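Local coordinates for protein transcriptional activator TenA-1 (Sulfolobus solfataricus P2, PDB 2QZC) that probably acts as a TenA-family thiaminase-like enzyme in the breakdown or salvage of thiamin and its pyrimidine, at residues N109-Y122 and I191-A205. Numbering follows the deposited sequence.
With IMD (imidazole), chain C.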
loop_
_atom_site.group_PDB
_atom_site.type_symbol
_atom_site.label_atom_id
_atom_site.label_comp_id
_atom_site.label_asym_id
_atom_site.label_seq_id
_atom_site.Cartn_x
_atom_site.Cartn_y
_atom_site.Cartn_z
ATOM N N ASN A 109 -11.770 -10.181 -20.426
ATOM C CA ASN A 109 -13.143 -10.418 -20.849
ATOM C C ASN A 109 -14.044 -9.295 -20.252
ATOM O O ASN A 109 -13.614 -8.492 -19.401
ATOM C CB ASN A 109 -13.634 -11.824 -20.564
ATOM C CG ASN A 109 -13.719 -12.192 -19.094
ATOM O OD1 ASN A 109 -14.037 -11.363 -18.250
ATOM N ND2 ASN A 109 -13.446 -13.480 -18.788
ATOM N N LEU A 110 -15.271 -9.187 -20.742
ATOM C CA LEU A 110 -16.137 -8.077 -20.339
ATOM C C LEU A 110 -16.384 -8.085 -18.837
ATOM O O LEU A 110 -16.331 -7.014 -18.199
ATOM C CB LEU A 110 -17.482 -8.162 -21.077
ATOM C CG LEU A 110 -18.548 -7.128 -20.685
ATOM C CD1 LEU A 110 -18.041 -5.718 -20.819
ATOM C CD2 LEU A 110 -19.839 -7.318 -21.513
ATOM N N ILE A 111 -16.649 -9.247 -18.250
ATOM C CA ILE A 111 -16.938 -9.296 -16.829
ATOM C C ILE A 111 -15.736 -8.865 -15.983
ATOM O O ILE A 111 -15.896 -8.099 -15.024
ATOM C CB ILE A 111 -17.397 -10.697 -16.404
ATOM C CG1 ILE A 111 -18.666 -11.108 -17.122
ATOM C CG2 ILE A 111 -17.660 -10.737 -14.882
ATOM C CD1 ILE A 111 -19.883 -10.208 -16.851
ATOM N N ASN A 112 -14.540 -9.322 -16.346
ATOM C CA ASN A 112 -13.319 -8.920 -15.618
ATOM C C ASN A 112 -13.084 -7.418 -15.749
ATOM O O ASN A 112 -12.732 -6.688 -14.799
ATOM C CB ASN A 112 -12.156 -9.727 -16.163
ATOM C CG ASN A 112 -10.904 -9.657 -15.320
ATOM O OD1 ASN A 112 -10.915 -9.127 -14.211
ATOM N ND2 ASN A 112 -9.812 -10.244 -15.873
ATOM N N TYR A 113 -13.278 -6.920 -16.973
ATOM C CA TYR A 113 -13.116 -5.474 -17.205
ATOM C C TYR A 113 -14.040 -4.683 -16.289
ATOM O O TYR A 113 -13.662 -3.766 -15.542
ATOM C CB TYR A 113 -13.347 -5.110 -18.682
ATOM C CG TYR A 113 -12.964 -3.655 -18.923
ATOM C CD1 TYR A 113 -11.646 -3.290 -19.077
ATOM C CD2 TYR A 113 -13.895 -2.663 -18.942
ATOM C CE1 TYR A 113 -11.265 -1.970 -19.228
ATOM C CE2 TYR A 113 -13.516 -1.304 -19.088
ATOM C CZ TYR A 113 -12.201 -0.985 -19.253
ATOM O OH TYR A 113 -11.808 0.333 -19.336
ATOM N N ALA A 114 -15.320 -5.054 -16.300
ATOM C CA ALA A 114 -16.307 -4.378 -15.471
ATOM C C ALA A 114 -16.000 -4.482 -13.977
ATOM O O ALA A 114 -16.133 -3.500 -13.220
ATOM C CB ALA A 114 -17.720 -4.988 -15.752
ATOM N N TYR A 115 -15.615 -5.667 -13.544
ATOM C CA TYR A 115 -15.360 -5.946 -12.134
ATOM C C TYR A 115 -14.178 -5.109 -11.632
ATOM O O TYR A 115 -14.240 -4.455 -10.555
ATOM C CB TYR A 115 -15.143 -7.426 -11.928
ATOM C CG TYR A 115 -15.146 -7.963 -10.500
ATOM C CD1 TYR A 115 -15.439 -7.191 -9.370
ATOM C CD2 TYR A 115 -14.976 -9.340 -10.315
ATOM C CE1 TYR A 115 -15.470 -7.742 -8.088
ATOM C CE2 TYR A 115 -15.040 -9.898 -9.033
ATOM C CZ TYR A 115 -15.289 -9.094 -7.916
ATOM O OH TYR A 115 -15.322 -9.667 -6.660
ATOM N N THR A 116 -13.107 -5.119 -12.421
ATOM C CA THR A 116 -11.960 -4.282 -12.031
ATOM C C THR A 116 -12.335 -2.798 -11.989
ATOM O O THR A 116 -11.928 -2.086 -11.079
ATOM C CB THR A 116 -10.729 -4.552 -12.903
ATOM O OG1 THR A 116 -11.022 -4.212 -14.263
ATOM C CG2 THR A 116 -10.229 -5.993 -12.759
ATOM N N ARG A 117 -13.092 -2.306 -12.986
ATOM C CA ARG A 117 -13.492 -0.900 -12.972
ATOM C C ARG A 117 -14.413 -0.561 -11.802
ATOM O O ARG A 117 -14.388 0.574 -11.275
ATOM C CB ARG A 117 -14.025 -0.440 -14.342
ATOM C CG ARG A 117 -12.947 0.016 -15.292
ATOM C CD ARG A 117 -11.846 -0.983 -15.537
ATOM N NE ARG A 117 -10.852 -0.468 -16.472
ATOM C CZ ARG A 117 -9.668 -1.035 -16.688
ATOM N NH1 ARG A 117 -9.304 -2.145 -16.072
ATOM N NH2 ARG A 117 -8.873 -0.490 -17.584
ATOM N N HIS A 118 -15.221 -1.527 -11.377
ATOM C CA HIS A 118 -16.090 -1.413 -10.167
ATOM C C HIS A 118 -15.214 -1.167 -8.917
ATOM O O HIS A 118 -15.464 -0.258 -8.129
ATOM C CB HIS A 118 -16.896 -2.724 -10.073
ATOM C CG HIS A 118 -17.633 -2.985 -8.789
ATOM N ND1 HIS A 118 -18.796 -2.334 -8.424
ATOM C CD2 HIS A 118 -17.420 -3.944 -7.855
ATOM C CE1 HIS A 118 -19.249 -2.892 -7.310
ATOM N NE2 HIS A 118 -18.445 -3.871 -6.955
ATOM N N LEU A 119 -14.161 -1.977 -8.739
ATOM C CA LEU A 119 -13.251 -1.806 -7.577
ATOM C C LEU A 119 -12.576 -0.443 -7.623
ATOM O O LEU A 119 -12.483 0.222 -6.605
ATOM C CB LEU A 119 -12.208 -2.925 -7.502
ATOM C CG LEU A 119 -12.775 -4.324 -7.294
ATOM C CD1 LEU A 119 -11.598 -5.317 -7.259
ATOM C CD2 LEU A 119 -13.599 -4.422 -6.011
ATOM N N TYR A 120 -12.078 -0.028 -8.808
ATOM C CA TYR A 120 -11.460 1.283 -8.887
ATOM C C TYR A 120 -12.425 2.404 -8.540
ATOM O O TYR A 120 -12.023 3.404 -7.893
ATOM C CB TYR A 120 -10.850 1.544 -10.283
ATOM C CG TYR A 120 -9.539 0.852 -10.607
ATOM C CD1 TYR A 120 -8.375 1.237 -9.971
ATOM C CD2 TYR A 120 -9.438 -0.162 -11.586
ATOM C CE1 TYR A 120 -7.169 0.677 -10.311
ATOM C CE2 TYR A 120 -8.227 -0.726 -11.928
ATOM C CZ TYR A 120 -7.089 -0.338 -11.237
ATOM O OH TYR A 120 -5.889 -0.890 -11.604
ATOM N N TYR A 121 -13.669 2.311 -9.009
ATOM C CA TYR A 121 -14.659 3.349 -8.788
ATOM C C TYR A 121 -14.809 3.618 -7.297
ATOM O O TYR A 121 -14.715 4.788 -6.853
ATOM C CB TYR A 121 -16.004 2.969 -9.447
ATOM C CG TYR A 121 -17.103 3.955 -9.103
ATOM C CD1 TYR A 121 -17.148 5.175 -9.720
ATOM C CD2 TYR A 121 -18.077 3.668 -8.182
ATOM C CE1 TYR A 121 -18.126 6.127 -9.399
ATOM C CE2 TYR A 121 -19.060 4.612 -7.849
ATOM C CZ TYR A 121 -19.086 5.829 -8.477
ATOM O OH TYR A 121 -20.060 6.759 -8.152
ATOM N N TYR A 122 -15.025 2.577 -6.525
ATOM C CA TYR A 122 -15.219 2.752 -5.079
ATOM C C TYR A 122 -13.933 3.119 -4.350
ATOM O O TYR A 122 -13.957 3.946 -3.443
ATOM C CB TYR A 122 -15.945 1.529 -4.462
ATOM C CG TYR A 122 -17.370 1.516 -4.933
ATOM C CD1 TYR A 122 -18.241 2.530 -4.555
ATOM C CD2 TYR A 122 -17.828 0.541 -5.816
ATOM C CE1 TYR A 122 -19.564 2.566 -5.065
ATOM C CE2 TYR A 122 -19.125 0.580 -6.319
ATOM C CZ TYR A 122 -19.965 1.582 -5.930
ATOM O OH TYR A 122 -21.256 1.663 -6.447
ATOM N N ILE A 191 -23.580 -2.589 -2.957
ATOM C CA ILE A 191 -22.214 -2.688 -3.521
ATOM C C ILE A 191 -21.721 -4.140 -3.393
ATOM O O ILE A 191 -21.162 -4.724 -4.339
ATOM C CB ILE A 191 -21.248 -1.703 -2.828
ATOM C CG1 ILE A 191 -21.629 -0.272 -3.180
ATOM C CG2 ILE A 191 -19.773 -1.946 -3.250
ATOM C CD1 ILE A 191 -20.940 0.808 -2.312
ATOM N N PHE A 192 -21.878 -4.726 -2.195
ATOM C CA PHE A 192 -21.497 -6.102 -1.905
ATOM C C PHE A 192 -22.223 -7.046 -2.869
ATOM O O PHE A 192 -21.617 -7.975 -3.446
ATOM C CB PHE A 192 -21.851 -6.422 -0.446
ATOM C CG PHE A 192 -21.336 -7.725 0.088
ATOM C CD1 PHE A 192 -22.108 -8.882 -0.017
ATOM C CD2 PHE A 192 -20.121 -7.801 0.788
ATOM C CE1 PHE A 192 -21.662 -10.087 0.516
ATOM C CE2 PHE A 192 -19.688 -8.990 1.342
ATOM C CZ PHE A 192 -20.469 -10.142 1.192
ATOM N N ILE A 193 -23.526 -6.838 -3.054
ATOM C CA ILE A 193 -24.327 -7.676 -3.992
ATOM C C ILE A 193 -23.733 -7.604 -5.419
ATOM O O ILE A 193 -23.563 -8.632 -6.059
ATOM C CB ILE A 193 -25.823 -7.242 -4.023
ATOM C CG1 ILE A 193 -26.505 -7.602 -2.684
ATOM C CG2 ILE A 193 -26.555 -7.874 -5.225
ATOM C CD1 ILE A 193 -27.883 -6.963 -2.476
ATOM N N ASN A 194 -23.377 -6.396 -5.866
ATOM C CA ASN A 194 -22.767 -6.244 -7.202
ATOM C C ASN A 194 -21.472 -7.041 -7.311
ATOM O O ASN A 194 -21.251 -7.734 -8.325
ATOM C CB ASN A 194 -22.564 -4.791 -7.642
ATOM C CG ASN A 194 -23.813 -4.173 -8.228
ATOM O OD1 ASN A 194 -24.812 -4.887 -8.481
ATOM N ND2 ASN A 194 -23.782 -2.852 -8.466
ATOM N N SER A 195 -20.615 -6.982 -6.281
ATOM C CA SER A 195 -19.398 -7.794 -6.298
ATOM C C SER A 195 -19.674 -9.290 -6.391
ATOM O O SER A 195 -18.998 -10.016 -7.146
ATOM C CB SER A 195 -18.503 -7.466 -5.123
ATOM O OG SER A 195 -17.941 -6.170 -5.261
ATOM N N VAL A 196 -20.694 -9.757 -5.651
ATOM C CA VAL A 196 -21.072 -11.171 -5.735
ATOM C C VAL A 196 -21.583 -11.508 -7.153
ATOM O O VAL A 196 -21.227 -12.548 -7.720
ATOM C CB VAL A 196 -22.109 -11.564 -4.642
ATOM C CG1 VAL A 196 -22.577 -13.025 -4.846
ATOM C CG2 VAL A 196 -21.510 -11.355 -3.251
ATOM N N ARG A 197 -22.377 -10.625 -7.754
ATOM C CA ARG A 197 -22.817 -10.851 -9.142
ATOM C C ARG A 197 -21.608 -10.937 -10.079
ATOM O O ARG A 197 -21.574 -11.776 -10.981
ATOM C CB ARG A 197 -23.747 -9.776 -9.643
ATOM C CG ARG A 197 -25.115 -9.748 -8.932
ATOM C CD ARG A 197 -26.028 -8.709 -9.597
ATOM N NE ARG A 197 -27.299 -8.578 -8.855
ATOM C CZ ARG A 197 -28.334 -9.390 -8.963
ATOM N NH1 ARG A 197 -28.321 -10.460 -9.727
ATOM N NH2 ARG A 197 -29.416 -9.104 -8.231
ATOM N N PHE A 198 -20.596 -10.093 -9.863
ATOM C CA PHE A 198 -19.422 -10.142 -10.719
ATOM C C PHE A 198 -18.633 -11.441 -10.518
ATOM O O PHE A 198 -18.039 -11.954 -11.475
ATOM C CB PHE A 198 -18.507 -8.928 -10.500
ATOM C CG PHE A 198 -19.044 -7.641 -11.029
ATOM C CD1 PHE A 198 -19.301 -7.532 -12.385
ATOM C CD2 PHE A 198 -19.090 -6.487 -10.263
ATOM C CE1 PHE A 198 -19.760 -6.322 -12.938
ATOM C CE2 PHE A 198 -19.559 -5.318 -10.763
ATOM C CZ PHE A 198 -19.888 -5.201 -12.105
ATOM N N GLU A 199 -18.561 -11.951 -9.294
ATOM C CA GLU A 199 -17.878 -13.232 -9.039
ATOM C C GLU A 199 -18.553 -14.367 -9.785
ATOM O O GLU A 199 -17.904 -15.196 -10.447
ATOM C CB GLU A 199 -17.852 -13.527 -7.542
ATOM C CG GLU A 199 -16.890 -12.671 -6.760
ATOM C CD GLU A 199 -15.439 -12.970 -7.055
ATOM O OE1 GLU A 199 -15.116 -14.032 -7.646
ATOM O OE2 GLU A 199 -14.576 -12.129 -6.687
ATOM N N ILE A 200 -19.886 -14.431 -9.692
ATOM C CA ILE A 200 -20.656 -15.445 -10.422
ATOM C C ILE A 200 -20.364 -15.326 -11.931
ATOM O O ILE A 200 -20.068 -16.336 -12.614
ATOM C CB ILE A 200 -22.152 -15.296 -10.140
ATOM C CG1 ILE A 200 -22.454 -15.582 -8.668
ATOM C CG2 ILE A 200 -22.967 -16.255 -11.037
ATOM C CD1 ILE A 200 -23.837 -15.061 -8.184
ATOM N N GLY A 201 -20.429 -14.107 -12.443
ATOM C CA GLY A 201 -20.136 -13.849 -13.837
ATOM C C GLY A 201 -18.725 -14.205 -14.233
ATOM O O GLY A 201 -18.468 -14.643 -15.355
ATOM N N PHE A 202 -17.781 -14.011 -13.319
ATOM C CA PHE A 202 -16.352 -14.318 -13.588
ATOM C C PHE A 202 -16.152 -15.820 -13.836
ATOM O O PHE A 202 -15.476 -16.216 -14.793
ATOM C CB PHE A 202 -15.487 -13.835 -12.395
ATOM C CG PHE A 202 -14.037 -13.621 -12.721
ATOM C CD1 PHE A 202 -13.134 -14.667 -12.749
ATOM C CD2 PHE A 202 -13.569 -12.339 -12.990
ATOM C CE1 PHE A 202 -11.756 -14.431 -13.126
ATOM C CE2 PHE A 202 -12.231 -12.110 -13.284
ATOM C CZ PHE A 202 -11.345 -13.158 -13.372
ATOM N N TRP A 203 -16.794 -16.633 -13.008
ATOM C CA TRP A 203 -16.719 -18.091 -13.208
ATOM C C TRP A 203 -17.460 -18.477 -14.482
ATOM O O TRP A 203 -16.995 -19.354 -15.215
ATOM C CB TRP A 203 -17.358 -18.844 -12.057
ATOM C CG TRP A 203 -16.895 -18.743 -10.666
ATOM C CD1 TRP A 203 -17.702 -18.531 -9.577
ATOM C CD2 TRP A 203 -15.579 -18.945 -10.150
ATOM N NE1 TRP A 203 -16.972 -18.608 -8.435
ATOM C CE2 TRP A 203 -15.664 -18.815 -8.746
ATOM C CE3 TRP A 203 -14.318 -19.194 -10.747
ATOM C CZ2 TRP A 203 -14.534 -18.919 -7.885
ATOM C CZ3 TRP A 203 -13.227 -19.308 -9.928
ATOM C CH2 TRP A 203 -13.354 -19.178 -8.474
ATOM N N ASP A 204 -18.639 -17.896 -14.731
ATOM C CA ASP A 204 -19.454 -18.105 -15.967
ATOM C C ASP A 204 -18.578 -17.855 -17.221
ATOM O O ASP A 204 -18.547 -18.625 -18.193
ATOM C CB ASP A 204 -20.665 -17.102 -16.111
ATOM C CG ASP A 204 -21.838 -17.256 -15.069
ATOM O OD1 ASP A 204 -21.951 -18.316 -14.449
ATOM O OD2 ASP A 204 -22.650 -16.254 -14.884
ATOM N N ALA A 205 -17.903 -16.714 -17.213
ATOM C CA ALA A 205 -17.103 -16.263 -18.348
ATOM C C ALA A 205 -15.914 -17.179 -18.615
ATOM O O ALA A 205 -15.505 -17.349 -19.783
ATOM C CB ALA A 205 -16.643 -14.817 -18.130
HETATM N N1 IMD C . -12.250 -12.796 -8.081
HETATM C C2 IMD C . -11.056 -13.243 -7.762
HETATM N N3 IMD C . -10.382 -13.401 -8.887
HETATM C C4 IMD C . -11.144 -13.010 -9.911
HETATM C C5 IMD C . -12.353 -12.609 -9.404
HETATM O O HOH W 1 -13.450 -14.905 -16.143
#
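Helix 110-122 and helix 191-205 pack nearly antiparallel, their axes 9.1 Å apart at closest approach and crossing at -154°, with Ile111 beside Phe202 and Tyr115 beside Phe198. Tyr115 and Phe198 interlock as mutual knobs: Phe198 CB sits over one face of the Tyr115 ring, 3.5 Å from its centroid, while Tyr115 CA lies over a face of the Phe198 ring. The two rings are nearly parallel but slid apart, so a CH group, not the other ring, lies over one face of each. The Tyr115 ring, its CG set beside the carbonyl carbon by a chi1 of -168°, reaches across the interface, and OH donates to Glu199 OE2 at 2.6 Å, on the anti side and 27° out of the carboxylate plane. Glu199 OE2 also accepts from imidazole N1 at 2.8 Å, and imidazole C4 lies over a face of Phe202. In this all-helical, heme oxygenase-like bundle of the TenA family, the imidazole, also bonded to Asp48, is probably from the crystallisation liquor but is consistent with a pocket for a heteroaromatic ligand. A phenylalanine in place of Tyr115 would keep the cover over Phe198 CB but lose the hydroxyl that donates to Glu199 OE2, probably leaving that carboxylate less firmly placed. His118 rests one face against Phe198 CE2 and, in its ring plane, gives NE2-H to Ser195 OG (2.9 Å); that small hydroxyl is also hydrogen-bonded to Ala133 O. Ile111 CG2 nestles 3.6 Å from Phe202 N, where Gly201, having no side chain, lets the helices come close. Beyond it, water 1 bridges Asn109 ND2 and Phe202 O, while Asn109 OD1 caps the helix by accepting from Asn112 N. Towards the other end, branched Ile191 suits flat Tyr122, laying its CD1 methyl over a ring face.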